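Local atomic coordinates of uncharacterized protein (Jannaschia sp. CCS1, PDB entry 2PYQ), a protein that is of unknown function, belonging to the DUF2853 family as a small single-chain protein built of helices and loops without strands. Residues Ala13-Asn18 with Glu85-Ser90; Thr53-Thr58 with Lys94-Val99; Phe63-Lys66 with Ala71-Glu74; Ser73-Gly78 with Lys105-Glu110. One frame throughout, in Å; residues are numbered along the deposited sequence.

Contact 1. Residues Ala13-Asn18 with Glu85-Ser90; sequences ADDLRN and ETYGRS
Asp-15 and Tyr-87 make this contact between them, through one short hydrogen bond. The phenol OH of Tyr-87 donates to Asp-15 OD2 at 2.7 Å, and OD2 receives it on its anti lone pair, the one facing away from the other carboxylate oxygen. OD2 lies at the edge of the ring and in its plane, while the carboxylate itself is turned 71° from that plane. Asp-15 sets this up with CG placed beside its own backbone N (chi1 -77°). Tyr-87 has chi1 -147°, some 33° short of fully anti, and this carries the ring across to Asp-15. Both residues are buried, so the partners of their polar atoms matter: OD1 accepts from Gln-11 NE2, and the phenol oxygen in turn accepts from the backbone N of Tyr-95. A phenylalanine in place of Tyr-87 would probably leave both Asp-15 OD2 and the Tyr-95 amide short of a mate inside the fold. Right after Tyr-87 the helix stops at Gly-88, whose phi is positive. The contact thus ties the last turns of helix 4-18 to the C-terminal end of helix 74-87, with the Tyr-87 ring resting on Val-98 of helix 96-106 and Leu-16 packing on that same helix and on Leu-29 of helix 26-36.

Contact 2. Residues Thr53-Thr58 with Lys94-Val99; sequences TAELET and KYRAVV
Glu-55 and Arg-96 meet through charge alone. The one ion pair across the contact runs from Glu-55 OE1 to Arg-96 NH2 at 3.6 Å, which is long for a salt bridge and too loose to count as a hydrogen bond. OE1 sits at the edge of the guanidinium group, near its plane, but the carboxylate is turned 62° from that plane, so the two groups do not form a flat two-pronged pair. Arg-96 starts out extended and bends at chi3 (-77°), which swings NH2 over to the glutamate; Glu-55 kinks at chi2.

As for hydrogen bonds, the stronger grip on the carboxylate lies outside the pair, where OE2 accepts from the backbone N of Ala-49. Asp-52 OD2 in turn takes the backbone N of Glu-55. On the other side Tyr-95 occupies the N-cap position of helix 96-106, and Val-99 N bonds back to Tyr-95 O at 3.0 Å.

In the way of packing, the side chains of Glu-55 and Arg-96 each touch Val-48, in the loop before helix 53-65. What results is a surface ion pair linking the first turns of two helices, 53-65 and 96-106, with that loop fastened to both, in a compact all-helical fold of the DUF2853 family.

Contact 3. Residues Phe63-Lys66 with Ala71-Glu74; sequences FLMK and ADSE
Met-65, a selenomethionine, reaches from the last part of helix 53-65 toward Ala-71 and Asp-72 in the following loop, and the backbones come nearest at Met-65 CA and Ala-71 CA, 6.0 Å apart. Met-65 is modelled in two conformers, and in the one described here CE comes closer to Asp-72 CB than carbons can sit, so its placement is doubtful. The CB of Met-65 points toward the loop, and its side chain also touches Leu-76. Together the segments form a helix-loop-helix turn, in which helix 53-65 has a wider, pi-type turn at 63-65 and the chain turns through the loop into helix 74-87. The tightly packed part is the inner side of this turn, and it draws on residues outside the two segments: Leu-64, next to Met-65, is buried among Leu-70, Leu-76, Ile-80 and Phe-107, and its backbone is hydrogen-bonded to that of Leu-70. The outer side faces solvent: Asp-72 is exposed, with CG anti to the backbone N (chi1 -164°), a setting that extends the carboxylate back toward helix 53-65, where OD1 is held in a salt bridge by Lys-60, one helical turn or so before Met-65.

Contact 4. Residues Ser73-Gly78 with Lys105-Glu110; sequences SESLMG and KHFGKE
Leu-76 and Phe-107 bring the two backbones closest, their CA atoms 8.9 Å apart. Segment 73-78 opens helix 74-87, with Leu-76 N bonded back to Ser-73 O, whereas segment 105-110 closes helix 96-106 in a Schellman motif: Gly-108 takes a positive phi (64°) and its N bonds to Lys-105 O.

Phe-107 carries the side-chain contact. With CG beside its backbone N (chi1 -68°), the ring points at the start of helix 74-87 and leads with CZ. That atom lies 3.5 Å from Ser-75 O, which sits at the ring edge in the ring plane, and 3.9 Å from Leu-76 CD2, a plain apolar touch between side chains crossing at about a right angle. His-106 lays its CD2 over the centre of one face of the Phe-107 ring, 3.6 Å above it. A water links the segments too, donating to Ser-75 O at 2.8 Å and hydrogen-bonded to His-106 NE2. An alanine at Phe-107 would probably open a gap beside Leu-76 CD2 and leave the His-106 imidazole freer to turn. Across the turn at Gly-108, Lys-105 NZ forms a salt bridge with Glu-110 OE2 at 2.9 Å, and both side chains touch Leu-28 of helix 26-36. Leu-76 and Phe-107 both pack on Leu-64 of helix 53-65 and on Leu-70 of the loop that follows it.

How the contacts relate
Contacts 3 and 4 are neighbours, their centres about 8 Å apart, sharing Ser-73 and Glu-74; Leu-64 CD2 meets Phe-107 CE2 at 3.8 Å, so the helix-loop-helix turn and the end of helix 96-106 form one apolar cluster. Contact 1 lies on the opposite side of the chain's centre from contact 3, about 23 Å away between centres. Contact 2 connects the two regions: Asp-15 OD2 of contact 1 packs at 3.4 Å on Tyr-95 CD2, and Met-77 CE of contact 4 packs at 3.6 Å on Glu-57 OE2. Helix 74-87 serves contact 1 at its end and contact 4 at its start. No active site or ligand is known to relate them to.

Contact 1. Residues Ala13-Asn18 with Glu85-Ser90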
# COMPACT_ATOMS: atom_id res chain seq x y z
N ALA A 13 -6.87 5.60 -5.75
CA ALA A 13 -6.49 6.92 -6.23
C ALA A 13 -7.13 8.03 -5.37
O ALA A 13 -6.46 9.01 -4.99
CB ALA A 13 -6.84 7.12 -7.68
N ASP A 14 -8.42 7.86 -5.04
CA ASP A 14 -9.14 8.81 -4.21
C ASP A 14 -8.54 8.88 -2.80
O ASP A 14 -8.32 9.98 -2.28
CB ASP A 14 -10.64 8.45 -4.21
CG ASP A 14 -11.53 9.63 -3.77
OD1 ASP A 14 -11.44 10.06 -2.60
OD2 ASP A 14 -12.34 10.14 -4.61
N ASP A 15 -8.25 7.74 -2.18
CA ASP A 15 -7.58 7.67 -0.87
C ASP A 15 -6.23 8.38 -0.90
O ASP A 15 -5.92 9.17 -0.01
CB ASP A 15 -7.35 6.23 -0.39
CG ASP A 15 -8.60 5.55 0.17
OD1 ASP A 15 -9.71 6.14 0.09
OD2 ASP A 15 -8.43 4.43 0.70
N LEU A 16 -5.43 8.11 -1.94
CA LEU A 16 -4.09 8.75 -2.04
C LEU A 16 -4.22 10.28 -2.09
O LEU A 16 -3.55 10.97 -1.34
CB LEU A 16 -3.31 8.23 -3.22
CG LEU A 16 -2.74 6.84 -2.95
CD1 LEU A 16 -2.39 6.17 -4.28
CD2 LEU A 16 -1.53 6.88 -2.01
N ARG A 17 -5.12 10.79 -2.93
CA ARG A 17 -5.30 12.23 -3.06
C ARG A 17 -5.96 12.86 -1.84
O ARG A 17 -5.42 13.81 -1.24
CB ARG A 17 -6.04 12.59 -4.35
CG ARG A 17 -6.16 14.12 -4.61
CD ARG A 17 -6.58 14.46 -6.05
NE ARG A 17 -5.50 14.29 -7.04
CZ ARG A 17 -4.60 15.22 -7.40
NH1 ARG A 17 -4.57 16.42 -6.84
NH2 ARG A 17 -3.68 14.92 -8.34
N ASN A 18 -7.11 12.31 -1.46
CA ASN A 18 -7.99 12.95 -0.45
C ASN A 18 -7.84 12.53 0.98
O ASN A 18 -8.39 13.21 1.86
CB ASN A 18 -9.44 12.82 -0.93
CG ASN A 18 -9.66 13.55 -2.24
OD1 ASN A 18 -9.23 14.71 -2.41
ND2 ASN A 18 -10.34 12.90 -3.17
N GLU A 85 0.55 6.12 9.65
CA GLU A 85 0.16 7.41 10.26
C GLU A 85 -0.40 8.38 9.22
O GLU A 85 -1.41 9.06 9.47
CB GLU A 85 1.33 8.04 11.04
CG GLU A 85 1.03 9.39 11.69
N THR A 86 0.24 8.43 8.05
CA THR A 86 -0.19 9.27 6.92
C THR A 86 -1.60 8.87 6.46
O THR A 86 -2.47 9.74 6.30
CB THR A 86 0.79 9.23 5.78
OG1 THR A 86 2.03 9.80 6.24
CG2 THR A 86 0.30 10.03 4.57
N TYR A 87 -1.84 7.57 6.31
CA TYR A 87 -3.14 7.04 5.88
C TYR A 87 -4.20 7.45 6.93
O TYR A 87 -5.32 7.84 6.57
CB TYR A 87 -3.11 5.52 5.73
CG TYR A 87 -3.99 4.93 4.63
CD1 TYR A 87 -5.22 5.51 4.24
CD2 TYR A 87 -3.63 3.72 4.04
CE1 TYR A 87 -6.00 4.92 3.25
CE2 TYR A 87 -4.40 3.14 3.08
CZ TYR A 87 -5.57 3.73 2.67
OH TYR A 87 -6.35 3.13 1.72
N GLY A 88 -3.82 7.38 8.20
CA GLY A 88 -4.61 7.91 9.31
C GLY A 88 -5.00 6.90 10.36
O GLY A 88 -5.49 5.83 10.02
N ARG A 89 -4.86 7.29 11.63
CA ARG A 89 -5.29 6.46 12.77
C ARG A 89 -6.78 6.12 12.70
O ARG A 89 -7.17 4.99 13.02
CB ARG A 89 -4.98 7.18 14.11
N SER A 90 -7.61 7.07 12.26
CA SER A 90 -9.07 6.87 12.15
C SER A 90 -9.52 6.02 10.95
O SER A 90 -10.72 5.68 10.86
CB SER A 90 -9.81 8.22 12.07
OG SER A 90 -9.61 9.02 13.27

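Contact 2. Residues Thr53-Thr58 with Lys94-Val99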
# COMPACT_ATOMS: atom_id res chain seq x y z
N THR A 53 0.79 -5.85 15.10
CA THR A 53 2.26 -6.03 15.06
C THR A 53 2.72 -7.06 14.05
O THR A 53 3.58 -6.74 13.23
CB THR A 53 2.78 -6.39 16.48
OG1 THR A 53 2.62 -5.23 17.33
CG2 THR A 53 4.28 -6.83 16.49
N ALA A 54 2.14 -8.25 14.08
CA ALA A 54 2.55 -9.34 13.15
C ALA A 54 2.31 -9.01 11.67
O ALA A 54 3.14 -9.35 10.82
CB ALA A 54 1.86 -10.68 13.54
N GLU A 55 1.24 -8.29 11.39
CA GLU A 55 0.90 -7.90 10.05
C GLU A 55 1.92 -6.89 9.50
O GLU A 55 2.36 -7.00 8.38
CB GLU A 55 -0.52 -7.40 10.05
CG GLU A 55 -0.86 -6.44 9.09
CD GLU A 55 -1.85 -6.95 8.13
OE1 GLU A 55 -1.43 -7.80 7.31
OE2 GLU A 55 -3.05 -6.54 8.20
N LEU A 56 2.35 -5.98 10.35
CA LEU A 56 3.40 -5.03 10.00
C LEU A 56 4.74 -5.74 9.85
O LEU A 56 5.51 -5.38 8.95
CB LEU A 56 3.50 -3.89 11.00
CG LEU A 56 2.22 -3.08 11.19
CD1 LEU A 56 2.55 -1.92 12.12
CD2 LEU A 56 1.57 -2.59 9.90
N GLU A 57 5.04 -6.73 10.70
CA GLU A 57 6.28 -7.54 10.55
C GLU A 57 6.29 -8.32 9.22
O GLU A 57 7.36 -8.52 8.63
CB GLU A 57 6.50 -8.52 11.72
CG GLU A 57 6.71 -7.90 13.11
CD GLU A 57 7.90 -6.97 13.21
OE1 GLU A 57 8.85 -7.07 12.38
OE2 GLU A 57 7.89 -6.13 14.17
N THR A 58 5.11 -8.74 8.77
CA THR A 58 4.93 -9.47 7.52
C THR A 58 5.15 -8.55 6.32
O THR A 58 5.75 -8.97 5.33
CB THR A 58 3.55 -10.16 7.45
OG1 THR A 58 3.52 -11.21 8.47
CG2 THR A 58 3.31 -10.80 6.07
N LYS A 94 -7.70 0.60 5.44
CA LYS A 94 -6.39 0.89 4.87
C LYS A 94 -6.10 -0.18 3.78
O LYS A 94 -5.70 -1.30 4.10
CB LYS A 94 -5.30 0.89 5.94
CG LYS A 94 -5.46 2.03 6.93
CD LYS A 94 -4.24 2.09 7.82
CE LYS A 94 -4.37 3.18 8.83
NZ LYS A 94 -5.37 2.88 9.88
N TYR A 95 -6.29 0.17 2.52
CA TYR A 95 -6.08 -0.76 1.44
C TYR A 95 -4.60 -1.12 1.30
O TYR A 95 -3.73 -0.24 1.36
CB TYR A 95 -6.65 -0.24 0.12
CG TYR A 95 -8.16 -0.12 0.17
CD1 TYR A 95 -8.95 -1.26 0.16
CD2 TYR A 95 -8.78 1.13 0.19
CE1 TYR A 95 -10.35 -1.17 0.22
CE2 TYR A 95 -10.18 1.24 0.26
CZ TYR A 95 -10.95 0.09 0.27
OH TYR A 95 -12.34 0.20 0.31
N ARG A 96 -4.33 -2.43 1.19
CA ARG A 96 -3.01 -2.89 1.16
C ARG A 96 -2.25 -2.33 -0.14
O ARG A 96 -1.09 -1.93 -0.02
CB ARG A 96 -3.02 -4.40 1.09
CG ARG A 96 -1.64 -5.04 0.99
CD ARG A 96 -1.72 -6.57 0.98
NE ARG A 96 -1.97 -7.11 2.34
CZ ARG A 96 -3.17 -7.34 2.90
NH1 ARG A 96 -4.33 -7.14 2.24
NH2 ARG A 96 -3.21 -7.82 4.14
N ALA A 97 -2.94 -2.20 -1.28
CA ALA A 97 -2.35 -1.58 -2.48
C ALA A 97 -1.91 -0.14 -2.20
O ALA A 97 -0.84 0.26 -2.65
CB ALA A 97 -3.34 -1.63 -3.69
N VAL A 98 -2.71 0.61 -1.44
CA VAL A 98 -2.38 1.99 -1.09
C VAL A 98 -1.16 2.02 -0.17
O VAL A 98 -0.24 2.82 -0.38
CB VAL A 98 -3.57 2.72 -0.46
CG1 VAL A 98 -3.15 4.11 0.01
CG2 VAL A 98 -4.74 2.79 -1.46
N VAL A 99 -1.12 1.12 0.80
CA VAL A 99 0.05 1.02 1.71
C VAL A 99 1.32 0.65 0.94
O VAL A 99 2.37 1.27 1.13
CB VAL A 99 -0.22 0.01 2.85
CG1 VAL A 99 1.05 -0.24 3.71
CG2 VAL A 99 -1.39 0.52 3.70

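Contact 3. Residues Phe63-Lys66 with Ala71-Glu74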
# COMPACT_ATOMS: atom_id res chain seq x y z
N PHE A 63 7.18 -7.86 1.91
CA PHE A 63 7.13 -6.80 0.89
C PHE A 63 8.42 -5.97 0.83
O PHE A 63 9.06 -5.93 -0.20
CB PHE A 63 5.90 -5.91 1.07
CG PHE A 63 5.79 -4.86 0.01
CD1 PHE A 63 5.46 -5.22 -1.31
CD2 PHE A 63 6.05 -3.50 0.30
CE1 PHE A 63 5.37 -4.25 -2.32
CE2 PHE A 63 5.95 -2.54 -0.71
CZ PHE A 63 5.63 -2.91 -2.02
N LEU A 64 8.80 -5.33 1.93
CA LEU A 64 9.99 -4.45 1.92
C LEU A 64 11.27 -5.18 1.65
O LEU A 64 12.03 -4.79 0.77
CB LEU A 64 10.12 -3.63 3.22
CG LEU A 64 8.96 -2.66 3.51
CD1 LEU A 64 9.22 -1.94 4.81
CD2 LEU A 64 8.77 -1.66 2.36
N MSE A 65 11.45 -6.28 2.33
CA MSE A 65 12.72 -7.05 2.29
C MSE A 65 12.70 -7.99 1.05
O MSE A 65 13.59 -7.98 0.27
CB MSE A 65 12.99 -7.80 3.60
CG MSE A 65 13.63 -6.96 4.67
SE MSE A 65 13.28 -7.77 6.37
CE MSE A 65 14.66 -7.44 7.24
N LYS A 66 11.67 -8.80 0.94
CA LYS A 66 11.62 -9.81 -0.12
C LYS A 66 11.35 -9.23 -1.51
O LYS A 66 12.01 -9.62 -2.47
CB LYS A 66 10.61 -10.91 0.20
N ALA A 71 17.17 -3.79 2.90
CA ALA A 71 17.85 -4.46 3.99
C ALA A 71 17.15 -4.24 5.33
O ALA A 71 16.45 -3.24 5.51
CB ALA A 71 19.26 -3.94 4.09
N ASP A 72 17.38 -5.16 6.27
CA ASP A 72 16.82 -5.10 7.63
C ASP A 72 17.45 -3.96 8.40
O ASP A 72 18.66 -3.92 8.62
CB ASP A 72 17.10 -6.38 8.43
CG ASP A 72 16.22 -6.51 9.68
OD1 ASP A 72 15.46 -5.57 10.07
OD2 ASP A 72 16.27 -7.61 10.31
N SER A 73 16.60 -3.01 8.82
CA SER A 73 17.06 -1.87 9.63
C SER A 73 15.83 -1.15 10.22
O SER A 73 14.71 -1.40 9.77
CB SER A 73 17.86 -0.89 8.78
OG SER A 73 17.07 -0.34 7.74
N GLU A 74 16.09 -0.30 11.18
CA GLU A 74 15.07 0.55 11.99
C GLU A 74 14.27 1.34 10.87
O GLU A 74 13.09 1.57 11.07
CB GLU A 74 15.71 1.45 13.06
CG GLU A 74 14.77 2.39 13.79

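Contact 4. Residues Ser73-Gly78 with Lys105-Glu110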
# COMPACT_ATOMS: atom_id res chain seq x y z
N SER A 73 16.60 -3.01 8.82
CA SER A 73 17.06 -1.87 9.63
C SER A 73 15.83 -1.15 10.22
O SER A 73 14.71 -1.40 9.77
CB SER A 73 17.86 -0.89 8.78
OG SER A 73 17.07 -0.34 7.74
N GLU A 74 16.09 -0.30 11.18
CA GLU A 74 15.07 0.55 11.99
C GLU A 74 14.27 1.34 10.87
O GLU A 74 13.09 1.57 11.07
CB GLU A 74 15.71 1.45 13.06
CG GLU A 74 14.77 2.39 13.79
N SER A 75 14.89 1.76 9.76
CA SER A 75 14.18 2.55 8.75
C SER A 75 12.95 1.83 8.15
O SER A 75 12.04 2.49 7.70
CB SER A 75 15.12 2.97 7.64
OG SER A 75 15.60 1.85 6.95
N LEU A 76 12.94 0.49 8.17
CA LEU A 76 11.81 -0.28 7.57
C LEU A 76 10.53 -0.14 8.37
O LEU A 76 9.52 0.32 7.84
CB LEU A 76 12.18 -1.74 7.36
CG LEU A 76 13.37 -1.98 6.43
CD1 LEU A 76 13.41 -3.48 6.06
CD2 LEU A 76 13.36 -1.16 5.16
N MSE A 77 10.58 -0.50 9.64
CA MSE A 77 9.40 -0.30 10.49
C MSE A 77 9.10 1.19 10.65
O MSE A 77 7.96 1.57 10.75
CB MSE A 77 9.56 -0.99 11.84
CG MSE A 77 8.30 -1.04 12.67
SE MSE A 77 6.81 -1.92 11.74
CE MSE A 77 7.57 -3.65 11.52
N GLY A 78 10.11 2.04 10.64
CA GLY A 78 9.90 3.50 10.69
C GLY A 78 9.09 3.96 9.50
O GLY A 78 8.17 4.77 9.64
N LYS A 105 6.98 4.48 -2.95
CA LYS A 105 7.32 5.92 -2.99
C LYS A 105 8.30 6.36 -1.89
O LYS A 105 9.26 7.01 -2.17
CB LYS A 105 6.09 6.80 -2.96
CG LYS A 105 5.23 6.82 -4.14
CD LYS A 105 5.98 6.86 -5.29
CE LYS A 105 5.46 7.83 -6.18
NZ LYS A 105 6.60 8.63 -6.71
N HIS A 106 7.99 5.97 -0.66
CA HIS A 106 8.76 6.40 0.52
C HIS A 106 10.20 5.97 0.47
O HIS A 106 11.08 6.74 0.82
CB HIS A 106 8.11 5.83 1.79
CG HIS A 106 8.83 6.14 3.04
ND1 HIS A 106 8.67 7.35 3.69
CD2 HIS A 106 9.67 5.40 3.80
CE1 HIS A 106 9.45 7.34 4.78
NE2 HIS A 106 10.06 6.19 4.86
N PHE A 107 10.44 4.76 -0.02
CA PHE A 107 11.77 4.21 -0.17
C PHE A 107 12.40 4.43 -1.57
O PHE A 107 13.49 3.97 -1.78
CB PHE A 107 11.79 2.74 0.22
CG PHE A 107 11.56 2.49 1.70
CD1 PHE A 107 12.53 2.83 2.62
CD2 PHE A 107 10.37 1.93 2.15
CE1 PHE A 107 12.33 2.58 3.97
CE2 PHE A 107 10.16 1.69 3.48
CZ PHE A 107 11.15 2.02 4.40
N GLY A 108 11.74 5.14 -2.49
CA GLY A 108 12.29 5.40 -3.80
C GLY A 108 12.52 4.18 -4.68
O GLY A 108 13.43 4.16 -5.51
N LYS A 109 11.62 3.20 -4.56
CA LYS A 109 11.73 1.90 -5.24
C LYS A 109 10.75 1.71 -6.40
O LYS A 109 10.49 0.59 -6.79
CB LYS A 109 11.55 0.79 -4.19
CG LYS A 109 12.71 0.65 -3.21
CD LYS A 109 13.93 0.10 -3.90
CE LYS A 109 15.04 -0.21 -2.96
NZ LYS A 109 16.16 -0.79 -3.75
N GLU A 110 10.29 2.80 -6.98
CA GLU A 110 9.32 2.76 -8.10
C GLU A 110 9.82 1.92 -9.28
O GLU A 110 9.06 1.17 -9.86
CB GLU A 110 9.01 4.16 -8.66
CG GLU A 110 8.35 5.16 -7.71
CD GLU A 110 9.33 5.94 -6.82
OE1 GLU A 110 10.47 5.45 -6.57
OE2 GLU A 110 8.96 7.05 -6.38
O HOH W 1 11.96 5.10 6.71